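Local structure of uncharacterized protein (Staphylococcus aureus subsp. aureus, 3H04) at residues 114-125 / 205-215; 29-40 / 96-106. The protein is of unknown function but has an alpha/beta-hydrolase fold and is probably a serine hydrolase, perhaps of esterase type. All coordinates share one frame; numbering follows the deposited sequence.

Interaction 1 of 2, residues 114-125 / 205-215; sequences ARDRDIDGVIDF and ELKTLPPVFIA
Phe125 and Ala215 pair where strand 121-125 ends beside the parallel strand 212-217, the methyl CB of Ala215 standing 4.2 Å from the centroid of the Phe125 ring in an off-centre CH-pi contact. The same ring reaches back along the neighbouring strand, where its CE1 comes within 4.0 Å of CE2 of Phe213, the side chains crossing at a slant. Phe213 gets there with CG trans to its own backbone N (chi1 -177°), and its CD2 also meets CG2 of Ile123. Helix 256-273 covers this aromatic face through Val265 and Tyr262. On the face of Val122, Asp124, Val212 and Ile214, the side chains of Asp124 and Ile214 run alongside each other; OD1 of Asp124 is taken by Gly127 N, while OD2 rests 4.0 Å from CG1 of Ile214. Between the faces the backbones exchange four hydrogen bonds, from Val122 N to Pro211 O (2.9 Å) through to Ala215 N to Asp124 O. Before the strands, Leu209 CD2 packs 3.7 Å from CB of Ala114, and Pro210 CG meets CG1 of Ile119 obliquely at 4.0 Å. At the outer end the carboxylate of Glu205 lies against the aliphatic part of Arg115, OE2 being 3.5 Å from CD. OE2 stands well out of the guanidinium plane, so no N-H points at it; NE and NH2 grip Asp116 side-on, while NH1 bonds Ser197 O and NH2 Lys198 O. Backbone bonds and apolar packing thus make the joint, Arg115 and Glu205 probably adding charge attraction without a directed bond.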
# COMPACT_ATOMS: atom_id res chain seq x y z
N ALA A 114 -3.26 -9.37 -5.28
CA ALA A 114 -3.75 -10.65 -4.77
C ALA A 114 -5.01 -11.17 -5.48
O ALA A 114 -5.17 -12.38 -5.60
CB ALA A 114 -3.97 -10.61 -3.21
N ARG A 115 -5.88 -10.29 -5.96
CA ARG A 115 -7.04 -10.73 -6.72
C ARG A 115 -6.66 -11.09 -8.16
O ARG A 115 -7.19 -12.04 -8.71
CB ARG A 115 -8.13 -9.63 -6.70
CG ARG A 115 -9.43 -10.01 -7.42
CD ARG A 115 -10.29 -8.80 -7.71
NE ARG A 115 -9.61 -7.81 -8.56
CZ ARG A 115 -10.04 -6.58 -8.74
NH1 ARG A 115 -11.18 -6.19 -8.16
NH2 ARG A 115 -9.37 -5.74 -9.50
N ASP A 116 -5.76 -10.31 -8.77
CA ASP A 116 -5.53 -10.38 -10.21
C ASP A 116 -4.30 -11.20 -10.64
O ASP A 116 -4.01 -11.31 -11.83
CB ASP A 116 -5.45 -8.96 -10.78
CG ASP A 116 -6.77 -8.22 -10.67
OD1 ASP A 116 -7.83 -8.88 -10.55
OD2 ASP A 116 -6.78 -6.99 -10.72
N ARG A 117 -3.54 -11.70 -9.67
CA ARG A 117 -2.36 -12.50 -9.94
C ARG A 117 -2.44 -13.63 -8.94
O ARG A 117 -3.28 -13.59 -8.05
CB ARG A 117 -1.11 -11.69 -9.69
CG ARG A 117 -0.91 -10.47 -10.65
CD ARG A 117 -0.69 -10.96 -12.06
NE ARG A 117 -0.40 -9.89 -13.02
CZ ARG A 117 -1.32 -9.19 -13.67
NH1 ARG A 117 -2.62 -9.43 -13.49
NH2 ARG A 117 -0.95 -8.23 -14.53
N ASP A 118 -1.55 -14.60 -9.05
CA ASP A 118 -1.57 -15.72 -8.15
C ASP A 118 -0.39 -15.60 -7.20
O ASP A 118 0.75 -15.72 -7.62
CB ASP A 118 -1.51 -17.03 -8.95
CG ASP A 118 -2.81 -17.31 -9.69
OD1 ASP A 118 -3.91 -17.12 -9.08
OD2 ASP A 118 -2.74 -17.66 -10.90
N ILE A 119 -0.66 -15.27 -5.94
CA ILE A 119 0.40 -15.08 -4.93
C ILE A 119 0.11 -15.89 -3.69
O ILE A 119 -0.98 -16.42 -3.54
CB ILE A 119 0.60 -13.57 -4.58
CG1 ILE A 119 -0.53 -13.02 -3.73
CG2 ILE A 119 0.81 -12.74 -5.89
CD1 ILE A 119 -0.38 -11.56 -3.41
N ASP A 120 1.05 -15.94 -2.75
CA ASP A 120 0.93 -16.85 -1.59
C ASP A 120 0.39 -16.24 -0.31
O ASP A 120 0.03 -16.95 0.64
CB ASP A 120 2.29 -17.49 -1.36
CG ASP A 120 2.75 -18.21 -2.59
OD1 ASP A 120 2.25 -19.30 -2.79
OD2 ASP A 120 3.53 -17.66 -3.40
N GLY A 121 0.29 -14.92 -0.29
CA GLY A 121 -0.25 -14.23 0.87
C GLY A 121 -0.15 -12.73 0.75
O GLY A 121 0.58 -12.22 -0.08
N VAL A 122 -0.88 -12.03 1.63
CA VAL A 122 -0.90 -10.58 1.65
C VAL A 122 -0.76 -10.09 3.07
O VAL A 122 -1.40 -10.65 3.99
CB VAL A 122 -2.27 -9.98 1.14
CG1 VAL A 122 -2.25 -8.42 1.27
CG2 VAL A 122 -2.51 -10.39 -0.31
N ILE A 123 0.09 -9.07 3.25
CA ILE A 123 0.25 -8.38 4.52
C ILE A 123 -0.34 -6.99 4.34
O ILE A 123 0.12 -6.25 3.49
CB ILE A 123 1.70 -8.27 4.94
CG1 ILE A 123 2.39 -9.64 4.80
CG2 ILE A 123 1.79 -7.62 6.35
CD1 ILE A 123 3.85 -9.55 4.51
N ASP A 124 -1.39 -6.70 5.11
CA ASP A 124 -2.24 -5.50 4.96
C ASP A 124 -2.13 -4.71 6.23
O ASP A 124 -2.74 -5.07 7.26
CB ASP A 124 -3.70 -5.94 4.72
CG ASP A 124 -4.74 -4.83 4.88
OD1 ASP A 124 -4.41 -3.61 4.95
OD2 ASP A 124 -5.94 -5.22 4.97
N PHE A 125 -1.31 -3.65 6.19
CA PHE A 125 -1.21 -2.74 7.32
C PHE A 125 -2.13 -1.54 7.04
O PHE A 125 -1.89 -0.78 6.09
CB PHE A 125 0.22 -2.24 7.53
CG PHE A 125 1.11 -3.15 8.34
CD1 PHE A 125 0.83 -4.52 8.54
CD2 PHE A 125 2.26 -2.62 8.91
CE1 PHE A 125 1.73 -5.34 9.27
CE2 PHE A 125 3.10 -3.40 9.62
CZ PHE A 125 2.86 -4.77 9.82
N GLU A 205 -14.62 -12.51 -4.80
CA GLU A 205 -13.22 -12.35 -5.02
C GLU A 205 -12.43 -12.36 -3.70
O GLU A 205 -11.40 -13.03 -3.62
CB GLU A 205 -12.97 -11.03 -5.78
CG GLU A 205 -13.64 -10.99 -7.14
CD GLU A 205 -12.71 -11.45 -8.25
OE1 GLU A 205 -11.96 -12.45 -8.04
OE2 GLU A 205 -12.72 -10.79 -9.33
N LEU A 206 -12.95 -11.69 -2.67
CA LEU A 206 -12.33 -11.73 -1.33
C LEU A 206 -12.24 -13.18 -0.80
O LEU A 206 -11.24 -13.61 -0.20
CB LEU A 206 -13.13 -10.87 -0.35
CG LEU A 206 -12.95 -9.36 -0.48
CD1 LEU A 206 -13.93 -8.67 0.47
CD2 LEU A 206 -11.49 -9.01 -0.16
N LYS A 207 -13.33 -13.93 -1.04
CA LYS A 207 -13.44 -15.33 -0.65
C LYS A 207 -12.35 -16.23 -1.22
O LYS A 207 -12.09 -17.30 -0.71
CB LYS A 207 -14.77 -15.90 -1.12
CG LYS A 207 -15.96 -15.51 -0.30
CD LYS A 207 -17.17 -16.40 -0.65
CE LYS A 207 -17.02 -17.85 -0.26
NZ LYS A 207 -18.35 -18.56 -0.38
N THR A 208 -11.76 -15.81 -2.33
CA THR A 208 -10.72 -16.61 -2.96
C THR A 208 -9.33 -16.06 -2.75
O THR A 208 -8.40 -16.55 -3.36
CB THR A 208 -10.99 -16.71 -4.50
OG1 THR A 208 -10.85 -15.42 -5.07
CG2 THR A 208 -12.40 -17.25 -4.75
N LEU A 209 -9.18 -15.04 -1.89
CA LEU A 209 -7.85 -14.49 -1.65
C LEU A 209 -6.97 -15.45 -0.86
O LEU A 209 -7.50 -16.26 -0.08
CB LEU A 209 -7.92 -13.14 -0.95
CG LEU A 209 -8.38 -11.91 -1.72
CD1 LEU A 209 -8.27 -10.73 -0.82
CD2 LEU A 209 -7.54 -11.74 -3.02
N PRO A 210 -5.63 -15.40 -1.07
CA PRO A 210 -4.71 -16.17 -0.23
C PRO A 210 -4.71 -15.60 1.20
O PRO A 210 -5.40 -14.63 1.46
CB PRO A 210 -3.34 -15.97 -0.92
CG PRO A 210 -3.45 -14.62 -1.52
CD PRO A 210 -4.90 -14.54 -2.01
N PRO A 211 -3.97 -16.19 2.13
CA PRO A 211 -4.11 -15.67 3.49
C PRO A 211 -3.71 -14.22 3.66
O PRO A 211 -2.72 -13.76 3.07
CB PRO A 211 -3.16 -16.57 4.30
CG PRO A 211 -3.06 -17.83 3.56
CD PRO A 211 -3.15 -17.41 2.10
N VAL A 212 -4.44 -13.52 4.52
CA VAL A 212 -4.21 -12.11 4.76
C VAL A 212 -3.85 -11.80 6.19
O VAL A 212 -4.61 -12.16 7.13
CB VAL A 212 -5.42 -11.26 4.42
CG1 VAL A 212 -5.01 -9.78 4.53
CG2 VAL A 212 -5.99 -11.60 2.96
N PHE A 213 -2.70 -11.17 6.39
CA PHE A 213 -2.33 -10.66 7.75
C PHE A 213 -2.79 -9.22 7.85
O PHE A 213 -2.46 -8.41 6.98
CB PHE A 213 -0.83 -10.78 7.95
CG PHE A 213 -0.33 -10.38 9.32
CD1 PHE A 213 -0.03 -11.33 10.25
CD2 PHE A 213 -0.19 -9.01 9.66
CE1 PHE A 213 0.43 -10.97 11.53
CE2 PHE A 213 0.26 -8.65 10.93
CZ PHE A 213 0.56 -9.64 11.87
N ILE A 214 -3.57 -8.86 8.87
CA ILE A 214 -4.11 -7.50 8.99
C ILE A 214 -3.61 -6.92 10.29
O ILE A 214 -3.70 -7.59 11.33
CB ILE A 214 -5.63 -7.49 8.97
CG1 ILE A 214 -6.12 -8.18 7.65
CG2 ILE A 214 -6.16 -6.02 9.18
CD1 ILE A 214 -7.63 -8.56 7.59
N ALA A 215 -3.08 -5.67 10.25
CA ALA A 215 -2.78 -4.89 11.49
C ALA A 215 -3.47 -3.54 11.29
O ALA A 215 -3.26 -2.90 10.23
CB ALA A 215 -1.26 -4.72 11.72

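Interaction 2 of 2, residues 29-40 / 96-106; sequences KGVIVYIHGGGL and CPIFTFGRSSG
Tyr34 OH receives the NE-H of Arg103 at 3.0 Å and also bonds Asp47 OD1, so two charged groups fix the phenol. The first bond is bent (137°), with the ring and guanidinium planes 58° apart; Asp251 holds NH1 of Arg103. With CG swung opposite the backbone N (chi1 170°), Tyr34 puts CD1 over one face of the Phe101 ring, 3.5 Å from CD2, the rings oblique, and Ile32 CG2 meets that ring at its edge. Beyond the strands, Ser105 OG accepts a bond from Leu40 N (3.3 Å), and a water links Gly38 N to Ser104 OG. Ser104 has positive phi in the tight turn from strand to helix, as in a nucleophile elbow, and its OG bonds His248 NE2, consistent with a catalytic triad. The glycine-rich 37-39 loop beside it would suit an oxyanion hole, as in related hydrolases. With no side chains at Gly102 and Gly106, helix 105-116 can start close against strand 30-35, Gly106 CA 3.4 Å from Ile35 O. Strands 30-35 and 98-103 are parallel and central in the sheet: strand 60-65 flanks the first and 121-125 the second, helix 75-91 covers Val33 and Ile98, and helix 256-273 covers Ile32, Phe99 and Phe101.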
# COMPACT_ATOMS: atom_id res chain seq x y z
N LYS A 29 13.45 -17.81 1.48
CA LYS A 29 12.20 -18.56 1.63
C LYS A 29 11.08 -18.00 0.73
O LYS A 29 10.07 -18.67 0.51
CB LYS A 29 11.72 -18.51 3.09
CG LYS A 29 12.52 -19.36 4.08
CD LYS A 29 11.69 -19.52 5.36
CE LYS A 29 12.45 -20.16 6.50
NZ LYS A 29 13.21 -19.16 7.31
N GLY A 30 11.26 -16.77 0.24
CA GLY A 30 10.22 -16.08 -0.52
C GLY A 30 10.54 -14.62 -0.83
O GLY A 30 11.54 -14.08 -0.39
N VAL A 31 9.67 -14.00 -1.60
CA VAL A 31 9.84 -12.62 -1.98
C VAL A 31 8.62 -11.87 -1.47
O VAL A 31 7.47 -12.30 -1.66
CB VAL A 31 9.98 -12.49 -3.53
CG1 VAL A 31 8.87 -13.23 -4.23
CG2 VAL A 31 9.92 -11.04 -3.99
N ILE A 32 8.91 -10.77 -0.79
CA ILE A 32 7.91 -9.86 -0.28
C ILE A 32 7.98 -8.62 -1.17
O ILE A 32 8.96 -7.88 -1.14
CB ILE A 32 8.23 -9.44 1.16
CG1 ILE A 32 8.31 -10.66 2.08
CG2 ILE A 32 7.12 -8.44 1.68
CD1 ILE A 32 9.03 -10.39 3.40
N VAL A 33 6.91 -8.37 -1.92
CA VAL A 33 6.79 -7.16 -2.72
C VAL A 33 6.11 -6.07 -1.92
O VAL A 33 4.91 -6.16 -1.62
CB VAL A 33 5.96 -7.41 -4.01
CG1 VAL A 33 5.91 -6.11 -4.87
CG2 VAL A 33 6.55 -8.65 -4.80
N TYR A 34 6.87 -5.02 -1.60
CA TYR A 34 6.43 -3.98 -0.69
C TYR A 34 5.89 -2.77 -1.45
O TYR A 34 6.56 -2.26 -2.34
CB TYR A 34 7.56 -3.56 0.24
CG TYR A 34 7.20 -2.32 1.03
CD1 TYR A 34 6.24 -2.38 2.03
CD2 TYR A 34 7.80 -1.09 0.76
CE1 TYR A 34 5.86 -1.26 2.72
CE2 TYR A 34 7.44 0.03 1.45
CZ TYR A 34 6.47 -0.06 2.46
OH TYR A 34 6.06 1.05 3.16
N ILE A 35 4.69 -2.32 -1.06
CA ILE A 35 4.06 -1.17 -1.68
C ILE A 35 3.77 -0.15 -0.60
O ILE A 35 2.96 -0.39 0.35
CB ILE A 35 2.79 -1.58 -2.46
CG1 ILE A 35 3.08 -2.77 -3.36
CG2 ILE A 35 2.24 -0.36 -3.23
CD1 ILE A 35 2.01 -3.10 -4.36
N HIS A 36 4.46 1.00 -0.71
CA HIS A 36 4.41 2.04 0.30
C HIS A 36 3.07 2.74 0.30
O HIS A 36 2.35 2.64 -0.67
CB HIS A 36 5.49 3.12 0.03
CG HIS A 36 5.25 3.93 -1.22
ND1 HIS A 36 4.54 5.12 -1.21
CD2 HIS A 36 5.69 3.75 -2.49
CE1 HIS A 36 4.50 5.60 -2.45
NE2 HIS A 36 5.20 4.80 -3.24
N GLY A 37 2.78 3.46 1.36
CA GLY A 37 1.53 4.19 1.46
C GLY A 37 1.60 5.63 0.94
O GLY A 37 2.46 5.95 0.13
N GLY A 38 0.75 6.48 1.47
CA GLY A 38 0.70 7.92 1.07
C GLY A 38 -0.53 8.36 0.32
O GLY A 38 -0.50 9.36 -0.47
N GLY A 39 -1.64 7.65 0.54
CA GLY A 39 -2.95 7.99 -0.04
C GLY A 39 -2.98 8.08 -1.56
O GLY A 39 -3.86 8.73 -2.12
N LEU A 40 -2.06 7.36 -2.20
CA LEU A 40 -1.78 7.35 -3.63
C LEU A 40 -1.21 8.69 -4.15
O LEU A 40 -1.05 8.84 -5.37
CB LEU A 40 -3.02 6.95 -4.47
CG LEU A 40 -3.78 5.67 -4.05
CD1 LEU A 40 -5.18 5.60 -4.73
CD2 LEU A 40 -2.93 4.42 -4.32
N CYS A 96 9.27 -19.50 -6.76
CA CYS A 96 9.50 -19.09 -5.38
C CYS A 96 8.23 -18.45 -4.75
O CYS A 96 7.45 -17.83 -5.46
CB CYS A 96 10.74 -18.18 -5.39
SG CYS A 96 11.02 -17.31 -3.88
N PRO A 97 7.99 -18.65 -3.43
CA PRO A 97 6.79 -18.04 -2.84
C PRO A 97 6.86 -16.54 -2.95
O PRO A 97 7.93 -15.98 -2.79
CB PRO A 97 6.87 -18.47 -1.37
CG PRO A 97 7.62 -19.84 -1.45
CD PRO A 97 8.68 -19.54 -2.47
N ILE A 98 5.72 -15.90 -3.21
CA ILE A 98 5.68 -14.45 -3.37
C ILE A 98 4.49 -13.87 -2.57
O ILE A 98 3.39 -14.44 -2.55
CB ILE A 98 5.70 -14.08 -4.89
CG1 ILE A 98 5.88 -12.58 -5.11
CG2 ILE A 98 4.49 -14.63 -5.62
CD1 ILE A 98 6.36 -12.24 -6.55
N PHE A 99 4.75 -12.74 -1.90
CA PHE A 99 3.79 -12.03 -1.09
C PHE A 99 3.74 -10.54 -1.43
O PHE A 99 4.75 -9.95 -1.84
CB PHE A 99 4.20 -12.18 0.38
CG PHE A 99 4.39 -13.62 0.81
CD1 PHE A 99 3.32 -14.35 1.25
CD2 PHE A 99 5.63 -14.23 0.71
CE1 PHE A 99 3.48 -15.68 1.62
CE2 PHE A 99 5.79 -15.53 1.06
CZ PHE A 99 4.72 -16.25 1.53
N THR A 100 2.59 -9.93 -1.17
CA THR A 100 2.46 -8.46 -1.24
C THR A 100 2.30 -7.93 0.18
O THR A 100 1.64 -8.55 1.04
CB THR A 100 1.35 -8.01 -2.17
OG1 THR A 100 0.08 -8.59 -1.78
CG2 THR A 100 1.69 -8.42 -3.65
N PHE A 101 2.97 -6.83 0.45
CA PHE A 101 2.99 -6.19 1.76
C PHE A 101 2.77 -4.74 1.44
O PHE A 101 3.61 -4.16 0.77
CB PHE A 101 4.33 -6.42 2.46
CG PHE A 101 4.54 -5.56 3.68
CD1 PHE A 101 3.46 -5.08 4.41
CD2 PHE A 101 5.82 -5.22 4.09
CE1 PHE A 101 3.63 -4.32 5.56
CE2 PHE A 101 6.02 -4.41 5.22
CZ PHE A 101 4.94 -3.98 5.97
N GLY A 102 1.63 -4.19 1.86
CA GLY A 102 1.36 -2.76 1.73
C GLY A 102 0.98 -2.11 3.05
O GLY A 102 0.53 -2.76 4.02
N ARG A 103 1.19 -0.80 3.09
CA ARG A 103 0.76 0.04 4.19
C ARG A 103 -0.15 1.07 3.61
O ARG A 103 0.19 1.73 2.61
CB ARG A 103 1.94 0.68 4.94
CG ARG A 103 2.91 -0.40 5.44
CD ARG A 103 3.92 0.03 6.43
NE ARG A 103 4.80 1.10 5.91
CZ ARG A 103 5.66 1.81 6.66
NH1 ARG A 103 5.77 1.61 7.95
NH2 ARG A 103 6.43 2.73 6.08
N SER A 104 -1.30 1.23 4.26
CA SER A 104 -2.28 2.23 3.92
C SER A 104 -2.75 1.95 2.46
O SER A 104 -3.17 0.84 2.15
CB SER A 104 -1.70 3.64 4.17
OG SER A 104 -2.76 4.57 4.27
N SER A 105 -2.70 2.93 1.57
CA SER A 105 -3.07 2.73 0.19
C SER A 105 -2.20 1.70 -0.53
O SER A 105 -2.65 1.10 -1.49
CB SER A 105 -2.99 4.07 -0.55
OG SER A 105 -1.70 4.71 -0.33
N GLY A 106 -0.97 1.47 -0.09
CA GLY A 106 -0.19 0.37 -0.61
C GLY A 106 -0.78 -1.00 -0.34
O GLY A 106 -0.57 -1.95 -1.14
O HOH W 1 -1.45 6.64 3.46

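How the interactions relate
From the N terminus, interaction 2 closes first, bringing 96-106 back to 29-40 around a 55-residue excursion that includes helices 50-56 and 75-91 and strand 60-65, the other neighbour of strand 30-35. Helix 105-116 then leads straight into interaction 1 and makes the crossover between adjacent parallel strands 98-103 and 121-125. Interaction 1 closes a second loop of 79 residues, with several helices and no strand, before 205-215 returns to the sheet. The loops follow in series, neither nesting nor crossing. They touch directly: Ile123 N is 2.8 Å from Thr100 O and Phe125 O 2.8 Å from Ser104 N, both probable hydrogen bonds, joining four consecutive strands of the central sheet.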